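Long-range contact in Avidin/streptavidin (Shewanella denitrificans, PDB 3SZH), which binds biotin, with the high affinity expected of an avidin-like protein: residues Leu96-Val100 with Gln109-Gly113. Numbering follows the deposited sequence.
Sequences LWQLV and QILKG
This is the antiparallel pairing of strands 92-101 and 111-119, the last beta hairpin of the eight-stranded avidin barrel. The strand segments run at 163°, with axes 4.7 Å apart. Residues 96-100 and 111-113 are extended, Gly113 almost fully (phi/psi -169/-174); Gln109 leads in as 3-10 turn. Trp97 and Gly113 form one hydrogen-bonded pair: Trp97 N to Gly113 O is 2.9 Å, and Gly113 N to Trp97 O is 3.1 Å. Leu99 and Leu111 form the next, with Leu99 N to Leu111 O at 2.8 Å and Leu111 N to Leu99 O at 2.9 Å. Between them lies the non-hydrogen-bonded pair Gln98 and Lys112, CA atoms 4.5 Å apart. Its side chains share one face, where both pack on Leu96 of the second subunit. Val100 CG2 lies 4.1 Å from Ile110 CG1, next to the connecting loop. The other face carries Trp97, Leu99 and Leu111. As in streptavidin, this tryptophan face probably lines the biotin pocket. Leu99 CD1 meets Leu111 CD1 at 3.9 Å, and Trp97 meets the ring of Trp80 on strand 73-85. Trp97 chi1 is p (55°) and chi2 is -99°, turning the indole across strand 111-119. A beta carbon on residue 113 would clash with Trp97 CZ2. Glycine avoids this, and Gly113 CA makes a CH-pi contact 3.8 Å from the centroid of the Trp97 five-membered ring.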
loop_
_atom_site.group_PDB
_atom_site.type_symbol
_atom_site.label_atom_id
_atom_site.label_comp_id
_atom_site.label_asym_id
_atom_site.label_seq_id
_atom_site.Cartn_x
_atom_site.Cartn_y
_atom_site.Cartn_z
ATOM N N LEU B 96 3.534 -9.617 3.353
ATOM C CA LEU B 96 2.756 -9.416 4.557
ATOM C C LEU B 96 1.697 -8.377 4.211
ATOM O O LEU B 96 2.024 -7.342 3.616
ATOM C CB LEU B 96 3.633 -8.886 5.684
ATOM C CG LEU B 96 4.777 -9.797 6.110
ATOM C CD1 LEU B 96 5.584 -9.131 7.223
ATOM C CD2 LEU B 96 4.271 -11.176 6.542
ATOM N N TRP B 97 0.448 -8.638 4.582
ATOM C CA TRP B 97 -0.636 -7.715 4.272
ATOM C C TRP B 97 -1.293 -7.181 5.527
ATOM O O TRP B 97 -1.215 -7.767 6.617
ATOM C CB TRP B 97 -1.676 -8.367 3.352
ATOM C CG TRP B 97 -2.260 -9.666 3.833
ATOM C CD1 TRP B 97 -1.882 -10.921 3.454
ATOM C CD2 TRP B 97 -3.345 -9.843 4.771
ATOM N NE1 TRP B 97 -2.662 -11.869 4.079
ATOM C CE2 TRP B 97 -3.570 -11.238 4.886
ATOM C CE3 TRP B 97 -4.171 -8.963 5.489
ATOM C CZ2 TRP B 97 -4.558 -11.775 5.716
ATOM C CZ3 TRP B 97 -5.151 -9.498 6.308
ATOM C CH2 TRP B 97 -5.325 -10.898 6.427
ATOM N N GLN B 98 -1.950 -6.050 5.327
ATOM C CA GLN B 98 -2.775 -5.391 6.338
ATOM C C GLN B 98 -4.099 -5.045 5.687
ATOM O O GLN B 98 -4.139 -4.524 4.557
ATOM C CB GLN B 98 -2.091 -4.126 6.849
ATOM C CG GLN B 98 -0.690 -4.369 7.452
ATOM C CD GLN B 98 -0.106 -3.115 8.062
ATOM O OE1 GLN B 98 -0.111 -2.030 7.465
ATOM N NE2 GLN B 98 0.390 -3.248 9.262
ATOM N N LEU B 99 -5.185 -5.281 6.419
ATOM C CA LEU B 99 -6.550 -4.999 5.989
ATOM C C LEU B 99 -7.171 -3.998 6.952
ATOM O O LEU B 99 -7.268 -4.278 8.151
ATOM C CB LEU B 99 -7.351 -6.309 6.000
ATOM C CG LEU B 99 -8.869 -6.366 5.738
ATOM C CD1 LEU B 99 -9.737 -5.907 6.901
ATOM C CD2 LEU B 99 -9.246 -5.623 4.480
ATOM N N VAL B 100 -7.578 -2.841 6.444
ATOM C CA VAL B 100 -8.252 -1.840 7.245
ATOM C C VAL B 100 -9.698 -1.679 6.781
ATOM O O VAL B 100 -9.983 -1.537 5.592
ATOM C CB VAL B 100 -7.475 -0.485 7.316
ATOM C CG1 VAL B 100 -7.275 0.158 5.936
ATOM C CG2 VAL B 100 -8.149 0.499 8.286
ATOM N N GLN B 109 -7.946 -3.229 15.246
ATOM C CA GLN B 109 -8.923 -3.713 14.267
ATOM C C GLN B 109 -8.329 -3.936 12.874
ATOM O O GLN B 109 -9.011 -4.464 12.004
ATOM C CB GLN B 109 -10.110 -2.755 14.178
ATOM C CG GLN B 109 -10.973 -2.728 15.420
ATOM C CD GLN B 109 -11.979 -1.623 15.341
ATOM O OE1 GLN B 109 -11.615 -0.484 15.109
ATOM N NE2 GLN B 109 -13.258 -1.954 15.501
ATOM N N ILE B 110 -7.076 -3.532 12.674
ATOM C CA ILE B 110 -6.396 -3.751 11.394
ATOM C C ILE B 110 -5.917 -5.195 11.366
ATOM O O ILE B 110 -5.207 -5.634 12.273
ATOM C CB ILE B 110 -5.256 -2.736 11.207
ATOM C CG1 ILE B 110 -5.821 -1.312 11.116
ATOM C CG2 ILE B 110 -4.452 -3.077 9.965
ATOM C CD1 ILE B 110 -4.764 -0.233 11.159
ATOM N N LEU B 111 -6.433 -5.959 10.409
ATOM C CA LEU B 111 -6.123 -7.377 10.311
ATOM C C LEU B 111 -4.806 -7.543 9.566
ATOM O O LEU B 111 -4.477 -6.765 8.668
ATOM C CB LEU B 111 -7.242 -8.122 9.580
ATOM C CG LEU B 111 -8.644 -8.035 10.205
ATOM C CD1 LEU B 111 -9.645 -8.874 9.430
ATOM C CD2 LEU B 111 -8.635 -8.446 11.676
ATOM N N LYS B 112 -4.048 -8.562 9.936
ATOM C CA LYS B 112 -2.768 -8.824 9.305
ATOM C C LYS B 112 -2.613 -10.281 8.955
ATOM O O LYS B 112 -3.140 -11.154 9.650
ATOM C CB LYS B 112 -1.606 -8.441 10.223
ATOM C CG LYS B 112 -1.474 -6.982 10.555
ATOM C CD LYS B 112 -0.336 -6.769 11.539
ATOM C CE LYS B 112 -0.275 -5.320 11.964
ATOM N NZ LYS B 112 -1.653 -4.807 12.201
ATOM N N GLY B 113 -1.823 -10.545 7.924
ATOM C CA GLY B 113 -1.469 -11.911 7.592
ATOM C C GLY B 113 -0.364 -11.995 6.572
ATOM O O GLY B 113 0.248 -10.982 6.207
#